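Local coordinates for occlusion-derived virus envelope protein E66 (Autographa californica nucleopolyhedrovirus, PDB 3VSN), which acts as a chondroitin lyase of the viral envelope, is essential for oral infectivity and may digest the chondroitin sulfate barrier lining the host midgut, at residues Y324-T329 with G341-L346; M364-W369 with M453-Y458; Q416-K421 with P591-K596; A427-A432 with K443-F448. One frame throughout, in Å; residues are numbered along the deposited sequence.

Contact 1: Y324-T329 with G341-L346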
# COMPACT_ATOMS: atom_id res chain seq x y z
N TYR A 324 10.76 -10.83 6.07
CA TYR A 324 9.94 -12.04 6.13
C TYR A 324 8.75 -11.99 5.17
O TYR A 324 8.44 -12.98 4.51
CB TYR A 324 9.42 -12.25 7.55
CG TYR A 324 10.42 -12.84 8.51
CD1 TYR A 324 10.68 -14.21 8.52
CD2 TYR A 324 11.08 -12.04 9.44
CE1 TYR A 324 11.58 -14.77 9.41
CE2 TYR A 324 11.99 -12.58 10.34
CZ TYR A 324 12.23 -13.94 10.32
OH TYR A 324 13.13 -14.48 11.21
N SER A 325 8.09 -10.84 5.13
CA SER A 325 6.89 -10.64 4.31
C SER A 325 7.24 -10.32 2.86
O SER A 325 6.40 -10.44 1.97
CB SER A 325 6.02 -9.53 4.90
OG SER A 325 5.62 -9.86 6.22
N LYS A 326 8.50 -9.91 2.66
CA LYS A 326 9.11 -9.70 1.33
C LYS A 326 8.64 -8.42 0.62
O LYS A 326 7.98 -8.48 -0.42
CB LYS A 326 8.97 -10.93 0.41
CG LYS A 326 9.26 -12.28 1.06
CD LYS A 326 10.65 -12.34 1.69
CE LYS A 326 10.92 -13.71 2.29
NZ LYS A 326 12.28 -13.82 2.89
N VAL A 327 9.00 -7.27 1.18
CA VAL A 327 8.75 -5.98 0.55
C VAL A 327 10.01 -5.13 0.68
O VAL A 327 10.58 -5.02 1.76
CB VAL A 327 7.53 -5.24 1.16
CG1 VAL A 327 7.30 -3.90 0.48
CG2 VAL A 327 6.26 -6.09 1.06
N LEU A 328 10.45 -4.56 -0.44
CA LEU A 328 11.52 -3.57 -0.46
C LEU A 328 10.96 -2.27 -1.02
O LEU A 328 10.38 -2.27 -2.11
CB LEU A 328 12.70 -4.05 -1.31
CG LEU A 328 13.82 -3.04 -1.62
CD1 LEU A 328 14.59 -2.67 -0.36
CD2 LEU A 328 14.77 -3.59 -2.68
N THR A 329 11.14 -1.18 -0.29
CA THR A 329 10.55 0.10 -0.66
C THR A 329 11.55 1.22 -0.46
O THR A 329 12.23 1.29 0.55
CB THR A 329 9.27 0.36 0.16
OG1 THR A 329 8.29 -0.65 -0.16
CG2 THR A 329 8.68 1.74 -0.14
N GLY A 341 8.05 -9.07 -3.06
CA GLY A 341 8.72 -10.34 -3.33
C GLY A 341 7.75 -11.50 -3.22
O GLY A 341 6.53 -11.31 -3.22
N VAL A 342 8.29 -12.70 -3.14
CA VAL A 342 7.49 -13.91 -3.12
C VAL A 342 8.01 -14.85 -2.03
O VAL A 342 9.22 -15.11 -1.95
CB VAL A 342 7.50 -14.63 -4.50
CG1 VAL A 342 6.52 -15.79 -4.54
CG2 VAL A 342 7.18 -13.65 -5.63
N THR A 343 7.11 -15.32 -1.17
CA THR A 343 7.44 -16.38 -0.21
C THR A 343 6.33 -17.43 -0.25
O THR A 343 5.16 -17.09 -0.41
CB THR A 343 7.63 -15.85 1.24
OG1 THR A 343 7.76 -16.95 2.15
CG2 THR A 343 6.45 -14.96 1.68
N ASN A 344 6.71 -18.70 -0.11
CA ASN A 344 5.72 -19.78 -0.01
C ASN A 344 4.76 -19.63 1.18
O ASN A 344 3.70 -20.25 1.20
CB ASN A 344 6.43 -21.14 0.05
CG ASN A 344 7.48 -21.20 1.15
OD1 ASN A 344 8.67 -21.10 0.88
ND2 ASN A 344 7.03 -21.34 2.39
N ARG A 345 5.13 -18.79 2.15
CA ARG A 345 4.29 -18.52 3.33
C ARG A 345 3.08 -17.61 3.06
O ARG A 345 2.13 -17.60 3.84
CB ARG A 345 5.12 -17.89 4.44
CG ARG A 345 6.09 -18.83 5.14
CD ARG A 345 6.70 -18.16 6.36
NE ARG A 345 7.39 -16.92 6.01
CZ ARG A 345 8.68 -16.85 5.68
NH1 ARG A 345 9.43 -17.95 5.67
NH2 ARG A 345 9.22 -15.68 5.36
N LEU A 346 3.13 -16.83 1.98
CA LEU A 346 2.08 -15.85 1.71
C LEU A 346 1.55 -15.95 0.28
O LEU A 346 2.29 -16.33 -0.63
CB LEU A 346 2.58 -14.42 1.99
CG LEU A 346 2.98 -14.05 3.43
CD1 LEU A 346 3.72 -12.72 3.46
CD2 LEU A 346 1.76 -14.02 4.35
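R345 reaches back across the contact to the turn at Y324, where its NH2 donates to Y324 O over 2.9 Å. The bond is bent, with an N-H...O angle of 143°, but the acceptor lies in the guanidinium plane. The same NH2 sits at the edge of the Y324 ring, 3.8 Å from CD1; ring and guanidinium planes are inclined by 64°, so they meet at an edge and do not stack. K326 runs at roughly a right angle to both R345 and T343. Its CG rests 3.9 Å from T343 CB, and its NZ comes within 4.4 Å of R345 NH2. Both cationic groups form salt bridges with E608, whose carboxylate probably balances their charges, while K326 NZ is also hydrogen-bonded to D323 O and T417 O. T343 holds OG1 anti to its own nitrogen (chi1 172°), which lets the hydroxyl accept from R345 N at 3.2 Å and lie over one face of the R345 guanidinium. Next to the R345-Y324 bond, L346 CD1 lies 3.8 Å from S325 O. Where the strands begin and end, the backbones come together directly: G341 N donates to K326 O over 2.7 Å, and the absence of a side chain on G341 lets K326 CB pack against its CA. Local motifs shape both partners. T343 heads an ST turn inside a type I turn ending at L346, whereas K326, with positive phi and psi, and V327 together face one residue of strand 318-322, the arrangement of a G1 beta bulge in an antiparallel sheet.

Contact 2: M364-W369 with M453-Y458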
# COMPACT_ATOMS: atom_id res chain seq x y z
N MET A 364 5.05 -8.95 -10.57
CA MET A 364 6.13 -8.58 -11.49
C MET A 364 6.32 -7.08 -11.72
O MET A 364 7.13 -6.68 -12.55
CB MET A 364 5.95 -9.30 -12.83
CG MET A 364 6.23 -10.79 -12.76
SD MET A 364 5.95 -11.64 -14.33
CE MET A 364 4.17 -11.84 -14.30
N ALA A 365 5.58 -6.24 -10.98
CA ALA A 365 5.80 -4.79 -11.07
C ALA A 365 7.22 -4.46 -10.61
O ALA A 365 7.60 -4.77 -9.48
CB ALA A 365 4.78 -4.02 -10.25
N ARG A 366 7.99 -3.85 -11.51
CA ARG A 366 9.36 -3.41 -11.23
C ARG A 366 9.49 -2.00 -11.78
O ARG A 366 9.98 -1.79 -12.89
CB ARG A 366 10.39 -4.35 -11.88
CG ARG A 366 10.25 -5.82 -11.51
CD ARG A 366 10.62 -6.08 -10.06
NE ARG A 366 10.70 -7.51 -9.77
CZ ARG A 366 9.69 -8.24 -9.31
NH1 ARG A 366 8.50 -7.69 -9.09
NH2 ARG A 366 9.86 -9.53 -9.07
N ARG A 367 9.03 -1.04 -10.99
CA ARG A 367 8.80 0.32 -11.47
C ARG A 367 9.17 1.36 -10.42
O ARG A 367 9.02 1.12 -9.21
CB ARG A 367 7.32 0.46 -11.90
CG ARG A 367 6.85 1.87 -12.23
CD ARG A 367 7.40 2.41 -13.55
NE ARG A 367 7.04 3.82 -13.70
CZ ARG A 367 5.90 4.27 -14.22
NH1 ARG A 367 4.98 3.42 -14.68
NH2 ARG A 367 5.67 5.57 -14.30
N ILE A 368 9.68 2.49 -10.88
CA ILE A 368 9.83 3.67 -10.05
C ILE A 368 8.88 4.73 -10.59
O ILE A 368 8.66 4.82 -11.80
CB ILE A 368 11.29 4.18 -10.00
CG1 ILE A 368 11.78 4.62 -11.40
CG2 ILE A 368 12.20 3.12 -9.39
CD1 ILE A 368 13.21 5.14 -11.43
N TRP A 369 8.29 5.49 -9.68
CA TRP A 369 7.39 6.56 -10.05
C TRP A 369 7.99 7.87 -9.62
O TRP A 369 8.29 8.06 -8.45
CB TRP A 369 6.03 6.37 -9.40
CG TRP A 369 5.24 5.21 -9.95
CD1 TRP A 369 4.36 5.21 -11.04
CD2 TRP A 369 5.20 3.83 -9.45
NE1 TRP A 369 3.81 3.97 -11.23
CE2 TRP A 369 4.27 3.09 -10.31
CE3 TRP A 369 5.83 3.15 -8.41
CZ2 TRP A 369 4.00 1.75 -10.13
CZ3 TRP A 369 5.54 1.79 -8.23
CH2 TRP A 369 4.65 1.11 -9.07
N MET A 453 16.76 2.41 -11.09
CA MET A 453 16.42 1.04 -10.74
C MET A 453 16.95 0.11 -11.83
O MET A 453 16.66 0.32 -13.00
CB MET A 453 14.90 0.88 -10.63
CG MET A 453 14.44 -0.51 -10.22
SD MET A 453 12.78 -0.92 -10.82
CE MET A 453 13.16 -1.27 -12.54
N PHE A 454 17.71 -0.89 -11.41
CA PHE A 454 18.21 -1.95 -12.29
C PHE A 454 17.30 -3.17 -12.12
O PHE A 454 16.93 -3.51 -11.01
CB PHE A 454 19.66 -2.28 -11.90
CG PHE A 454 20.16 -3.59 -12.43
CD1 PHE A 454 20.05 -4.76 -11.67
CD2 PHE A 454 20.79 -3.66 -13.67
CE1 PHE A 454 20.55 -5.97 -12.15
CE2 PHE A 454 21.28 -4.86 -14.15
CZ PHE A 454 21.16 -6.01 -13.39
N GLN A 455 16.95 -3.81 -13.24
CA GLN A 455 16.15 -5.03 -13.22
C GLN A 455 16.74 -6.08 -14.15
O GLN A 455 16.92 -5.82 -15.34
CB GLN A 455 14.68 -4.75 -13.60
CG GLN A 455 13.81 -6.00 -13.74
CD GLN A 455 13.63 -6.77 -12.44
OE1 GLN A 455 13.57 -6.18 -11.37
NE2 GLN A 455 13.54 -8.10 -12.54
N LEU A 456 17.04 -7.25 -13.60
CA LEU A 456 17.45 -8.39 -14.40
C LEU A 456 16.54 -9.57 -14.09
O LEU A 456 16.41 -9.96 -12.93
CB LEU A 456 18.91 -8.77 -14.12
CG LEU A 456 19.41 -10.13 -14.65
CD1 LEU A 456 19.43 -10.17 -16.18
CD2 LEU A 456 20.78 -10.49 -14.09
N TYR A 457 15.91 -10.13 -15.12
CA TYR A 457 15.27 -11.43 -14.99
C TYR A 457 16.15 -12.42 -15.72
O TYR A 457 16.59 -12.15 -16.84
CB TYR A 457 13.90 -11.46 -15.67
CG TYR A 457 12.74 -10.79 -14.97
CD1 TYR A 457 12.18 -11.34 -13.80
CD2 TYR A 457 12.15 -9.66 -15.51
CE1 TYR A 457 11.08 -10.74 -13.19
CE2 TYR A 457 11.06 -9.06 -14.91
CZ TYR A 457 10.53 -9.60 -13.75
OH TYR A 457 9.44 -8.98 -13.17
N TYR A 458 16.42 -13.57 -15.10
CA TYR A 458 17.05 -14.68 -15.80
C TYR A 458 16.37 -15.99 -15.42
O TYR A 458 15.59 -16.03 -14.46
CB TYR A 458 18.56 -14.72 -15.56
CG TYR A 458 18.97 -15.06 -14.14
CD1 TYR A 458 19.17 -14.05 -13.19
CD2 TYR A 458 19.19 -16.38 -13.75
CE1 TYR A 458 19.56 -14.36 -11.89
CE2 TYR A 458 19.58 -16.69 -12.46
CZ TYR A 458 19.76 -15.68 -11.53
OH TYR A 458 20.14 -15.99 -10.24
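The backbones of M364-I368 and M453-Y457 run nearly antiparallel, 163° apart, with R366 CA still 7.3 Å from Q455 CA, so side chains bridge the gap. R366 fills its centre. Its chain bends at chi2 (-69°), bringing CD within 3.2 Å of Q455 OE1, which lies at the guanidinium edge, near its plane. Y457 OH sits 3.8 Å off the middle of one guanidinium face. The group's rotation is fixed by its own N-H bonds: NH1 gives a straight bond (166°) to A365 O at 3.1 Å, though it approaches from above that carbonyl plane, and NE donates to S444 OG. Q455 in turn is held by T446 and S444, and its NE2 lies over the face of the Y457 ring; it thus packs against both R366 and the tyrosine. Y457 OH, hydrogen-bonded to G388 O, also lies 3.5 Å from M364 CB. Further along, M453 turns its methyl toward the arginine backbone, CE lying 3.2 Å from R366 O, an oxygen that receives a hydrogen bond from Y554 OH. I368 CG2 and M453 CB pack at 3.7 Å, the two side chains passing one another head to tail. In the fold, strand 367-370 forms an outer strand of a four-stranded antiparallel sheet, which here lies against strand 452-461, itself flanked by strands 440-449 and 550-558 of the seven-stranded sheet.

Contact 3: Q416-K421 with P591-K596; sequences QTAIAK and PWVMVK
A420 and V593 lose more surface to this contact than any other residues, with V595 next. V593 projects toward the facing strand and lodges between two alanines: its CG1 lies 3.6 Å from A418 CB and 3.9 Å from A420 CB. The valine's first torsion (chi1 70°) puts this methyl between its backbone nitrogen and carbonyl carbon, where it also nears the peptide nitrogens of I419 and A420. A420, in turn, sits between two valines. Its CB meets V595 CG2 at 4.1 Å as well as V593, and its carbonyl oxygen A420 O is closer still to V595 CG2, at 3.5 Å. V595 directs CG2 there by setting its other methyl, CG1, anti to the backbone nitrogen. The interface is wholly apolar on the side-chain level, and the small alanine side chains probably allow the strand axes to approach to 5.9 Å while pointing almost the same way, 10° apart. The backbones are nevertheless joined to other partners: A418 and A420 pair with L429 and A427 of strand 426-434, and V593 pairs with M604 of strand 600-605. The two strands thus belong to different antiparallel sheets, 414-421 at the outer edge of one and 592-597 inside the other. M594, on the far side of its strand, packs on helix 614-623. Such face-to-face meeting of sheets through small apolar residues belongs to the beta-sandwich region that follows the alpha/alpha toroid in this lyase.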
# COMPACT_ATOMS: atom_id res chain seq x y z
N GLN A 416 11.08 -17.86 -2.77
CA GLN A 416 12.25 -17.59 -1.93
C GLN A 416 12.78 -16.22 -2.31
O GLN A 416 13.10 -15.98 -3.48
CB GLN A 416 13.35 -18.65 -2.13
CG GLN A 416 12.92 -20.10 -1.94
CD GLN A 416 12.59 -20.45 -0.50
OE1 GLN A 416 13.16 -19.91 0.45
NE2 GLN A 416 11.68 -21.39 -0.33
N THR A 417 12.88 -15.33 -1.32
CA THR A 417 13.25 -13.94 -1.58
C THR A 417 14.26 -13.43 -0.55
O THR A 417 14.10 -13.64 0.66
CB THR A 417 12.00 -13.02 -1.59
OG1 THR A 417 11.17 -13.37 -2.71
CG2 THR A 417 12.39 -11.55 -1.72
N ALA A 418 15.30 -12.76 -1.03
CA ALA A 418 16.27 -12.10 -0.16
C ALA A 418 16.30 -10.61 -0.43
O ALA A 418 16.12 -10.16 -1.57
CB ALA A 418 17.65 -12.71 -0.34
N ILE A 419 16.53 -9.84 0.63
CA ILE A 419 16.61 -8.38 0.53
C ILE A 419 17.84 -7.88 1.29
O ILE A 419 18.11 -8.34 2.40
CB ILE A 419 15.33 -7.70 1.09
CG1 ILE A 419 14.08 -8.19 0.35
CG2 ILE A 419 15.44 -6.18 0.97
CD1 ILE A 419 12.77 -7.85 1.04
N ALA A 420 18.59 -6.97 0.68
CA ALA A 420 19.70 -6.31 1.36
C ALA A 420 19.63 -4.83 1.07
O ALA A 420 19.40 -4.43 -0.07
CB ALA A 420 21.04 -6.88 0.90
N LYS A 421 19.82 -4.01 2.10
CA LYS A 421 19.76 -2.56 1.91
C LYS A 421 20.83 -1.81 2.69
O LYS A 421 21.32 -2.28 3.73
CB LYS A 421 18.37 -2.02 2.27
CG LYS A 421 18.03 -2.10 3.76
CD LYS A 421 16.68 -1.47 4.06
CE LYS A 421 16.47 -1.30 5.56
NZ LYS A 421 16.33 -2.62 6.26
N PRO A 591 21.70 -18.24 -3.49
CA PRO A 591 20.62 -17.59 -2.74
C PRO A 591 20.96 -16.26 -2.05
O PRO A 591 20.08 -15.64 -1.43
CB PRO A 591 20.27 -18.64 -1.67
CG PRO A 591 21.58 -19.30 -1.39
CD PRO A 591 22.33 -19.33 -2.70
N TRP A 592 22.21 -15.82 -2.17
CA TRP A 592 22.68 -14.63 -1.47
C TRP A 592 22.49 -13.36 -2.26
O TRP A 592 22.60 -13.35 -3.48
CB TRP A 592 24.14 -14.79 -1.07
CG TRP A 592 24.30 -15.84 0.00
CD1 TRP A 592 24.66 -17.18 -0.16
CD2 TRP A 592 24.05 -15.68 1.44
NE1 TRP A 592 24.66 -17.83 1.05
CE2 TRP A 592 24.31 -16.99 2.05
CE3 TRP A 592 23.66 -14.62 2.25
CZ2 TRP A 592 24.18 -17.20 3.42
CZ3 TRP A 592 23.53 -14.85 3.63
CH2 TRP A 592 23.78 -16.11 4.19
N VAL A 593 22.19 -12.28 -1.55
CA VAL A 593 22.19 -10.94 -2.13
C VAL A 593 22.98 -10.02 -1.20
O VAL A 593 22.97 -10.21 0.03
CB VAL A 593 20.75 -10.41 -2.38
CG1 VAL A 593 20.01 -10.11 -1.08
CG2 VAL A 593 20.77 -9.18 -3.28
N MET A 594 23.69 -9.06 -1.78
CA MET A 594 24.55 -8.16 -1.02
C MET A 594 24.53 -6.76 -1.62
O MET A 594 24.49 -6.61 -2.84
CB MET A 594 26.00 -8.68 -1.02
CG MET A 594 26.97 -7.84 -0.21
SD MET A 594 28.69 -7.94 -0.78
CE MET A 594 28.63 -6.78 -2.13
N VAL A 595 24.56 -5.75 -0.75
CA VAL A 595 24.72 -4.36 -1.17
C VAL A 595 25.82 -3.72 -0.34
O VAL A 595 25.86 -3.90 0.88
CB VAL A 595 23.41 -3.55 -1.04
CG1 VAL A 595 23.64 -2.09 -1.41
CG2 VAL A 595 22.33 -4.15 -1.92
N LYS A 596 26.71 -2.99 -1.00
CA LYS A 596 27.79 -2.26 -0.33
C LYS A 596 27.70 -0.78 -0.68
O LYS A 596 27.62 -0.41 -1.85
CB LYS A 596 29.16 -2.82 -0.75
CG LYS A 596 30.35 -2.00 -0.27
CD LYS A 596 31.68 -2.67 -0.59
CE LYS A 596 32.84 -1.70 -0.40
NZ LYS A 596 32.97 -0.74 -1.54

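Contact 4: A427-A432 with K443-F448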
# COMPACT_ATOMS: atom_id res chain seq x y z
N ALA A 427 18.56 -3.89 -2.64
CA ALA A 427 18.43 -4.93 -3.65
C ALA A 427 17.48 -6.02 -3.18
O ALA A 427 17.41 -6.34 -2.00
CB ALA A 427 19.79 -5.53 -3.97
N ILE A 428 16.75 -6.60 -4.13
CA ILE A 428 15.83 -7.70 -3.83
C ILE A 428 16.01 -8.81 -4.86
O ILE A 428 16.08 -8.56 -6.06
CB ILE A 428 14.36 -7.22 -3.71
CG1 ILE A 428 13.42 -8.39 -3.37
CG2 ILE A 428 13.91 -6.45 -4.95
CD1 ILE A 428 12.08 -7.95 -2.84
N LEU A 429 16.13 -10.04 -4.36
CA LEU A 429 16.40 -11.22 -5.18
C LEU A 429 15.26 -12.20 -4.97
O LEU A 429 15.06 -12.69 -3.85
CB LEU A 429 17.73 -11.85 -4.76
CG LEU A 429 18.15 -13.16 -5.44
CD1 LEU A 429 18.26 -13.00 -6.95
CD2 LEU A 429 19.47 -13.65 -4.85
N VAL A 430 14.53 -12.49 -6.05
CA VAL A 430 13.33 -13.32 -5.98
C VAL A 430 13.48 -14.55 -6.86
O VAL A 430 13.87 -14.45 -8.02
CB VAL A 430 12.07 -12.54 -6.43
CG1 VAL A 430 10.83 -13.42 -6.37
CG2 VAL A 430 11.87 -11.28 -5.59
N TYR A 431 13.16 -15.71 -6.29
CA TYR A 431 13.01 -16.95 -7.04
C TYR A 431 11.57 -17.37 -6.83
O TYR A 431 11.14 -17.61 -5.70
CB TYR A 431 13.97 -18.02 -6.50
CG TYR A 431 13.90 -19.39 -7.16
CD1 TYR A 431 13.46 -19.56 -8.48
CD2 TYR A 431 14.34 -20.52 -6.46
CE1 TYR A 431 13.42 -20.82 -9.06
CE2 TYR A 431 14.31 -21.78 -7.04
CZ TYR A 431 13.85 -21.93 -8.34
OH TYR A 431 13.82 -23.19 -8.90
N ALA A 432 10.82 -17.42 -7.93
CA ALA A 432 9.39 -17.69 -7.85
C ALA A 432 8.93 -18.63 -8.95
O ALA A 432 9.51 -18.66 -10.04
CB ALA A 432 8.61 -16.38 -7.90
N LYS A 443 14.14 -16.02 -11.93
CA LYS A 443 14.98 -15.38 -10.93
C LYS A 443 14.96 -13.89 -11.24
O LYS A 443 15.18 -13.50 -12.39
CB LYS A 443 16.41 -15.93 -10.98
CG LYS A 443 16.55 -17.39 -10.55
CD LYS A 443 16.99 -17.52 -9.10
CE LYS A 443 16.99 -18.97 -8.61
NZ LYS A 443 18.03 -19.83 -9.24
N SER A 444 14.67 -13.07 -10.23
CA SER A 444 14.50 -11.64 -10.43
C SER A 444 15.47 -10.87 -9.54
O SER A 444 15.50 -11.10 -8.33
CB SER A 444 13.06 -11.23 -10.14
OG SER A 444 12.90 -9.82 -10.17
N CYS A 445 16.24 -9.98 -10.15
CA CYS A 445 17.22 -9.15 -9.44
C CYS A 445 16.84 -7.69 -9.63
O CYS A 445 16.84 -7.19 -10.75
CB CYS A 445 18.62 -9.37 -10.02
SG CYS A 445 19.21 -11.08 -10.04
N THR A 446 16.51 -7.00 -8.54
CA THR A 446 16.19 -5.57 -8.62
C THR A 446 17.10 -4.77 -7.70
O THR A 446 17.34 -5.18 -6.57
CB THR A 446 14.72 -5.29 -8.24
OG1 THR A 446 13.87 -6.30 -8.80
CG2 THR A 446 14.28 -3.91 -8.75
N LEU A 447 17.61 -3.64 -8.19
CA LEU A 447 18.38 -2.73 -7.36
C LEU A 447 17.83 -1.31 -7.47
O LEU A 447 17.76 -0.76 -8.58
CB LEU A 447 19.87 -2.77 -7.73
CG LEU A 447 20.81 -1.81 -7.00
CD1 LEU A 447 20.99 -2.21 -5.54
CD2 LEU A 447 22.15 -1.74 -7.71
N PHE A 448 17.44 -0.73 -6.34
CA PHE A 448 17.05 0.69 -6.27
C PHE A 448 18.24 1.51 -5.76
O PHE A 448 18.93 1.10 -4.82
CB PHE A 448 15.86 0.90 -5.32
CG PHE A 448 14.57 0.28 -5.78
CD1 PHE A 448 13.88 0.79 -6.88
CD2 PHE A 448 14.01 -0.79 -5.09
CE1 PHE A 448 12.68 0.22 -7.29
CE2 PHE A 448 12.81 -1.36 -5.49
CZ PHE A 448 12.14 -0.85 -6.60
O HOH W 1 13.63 -8.76 -7.78
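Backbone hydrogen bonds tie A427-A432 to K443-F448 in two antiparallel hydrogen-bonded pairs. I428 and T446 exchange bonds, I428 N to T446 O at 2.9 Å and T446 N to I428 O at 3.0 Å; V430 and S444 do the same, S444 N reaching V430 O at 2.7 Å. CA-H...O contacts accompany these bonds, as where L429 CA lies 3.3 Å from S444 O. A water adds a polar link on the I428, S444 and T446 face: it donates to I428 O and to T446 OG1, and is also hydrogen-bonded to S444 OG; Q455 engages both hydroxyls as well. On the same face I428 CG2 and T446 CB are in van der Waals contact at 3.6 Å, their side chains running alongside one another; the other face has an apolar contact, L429 CD1 against C445 SG at 3.8 Å. Cation-pi and CH-pi interactions finish that face. K443, bent at chi2 and chi4, lays CE over the Y431 ring, 3.6 Å from its centroid, and puts NZ almost on the ring normal at 4.5 Å; the ammonium also forms a salt bridge with E574. The ladder is that of a beta hairpin, strands 426-434 and 440-449, within the seven-stranded antiparallel sheet.

Overall arrangement
Contacts 2, 3 and 4 all reach one seven-stranded sheet. Contact 4 is the hairpin core, nested along the chain within the loops closed by contacts 2 and 3, whose centres lie 8 Å from its own. Strand 414-421 of contact 3 pairs with strand 426-434, and strand 452-461 of contact 2 with strand 440-449. Contact 1 packs against this sheet, L328 on A427, I428 and F448, V342 on V430; V342 O is also hydrogen-bonded to T417 OG1 of contact 3. It alone approaches the active site: the side chain of L346 is about 10 Å from those of H246, a proton acceptor, and E350, which is important for activity.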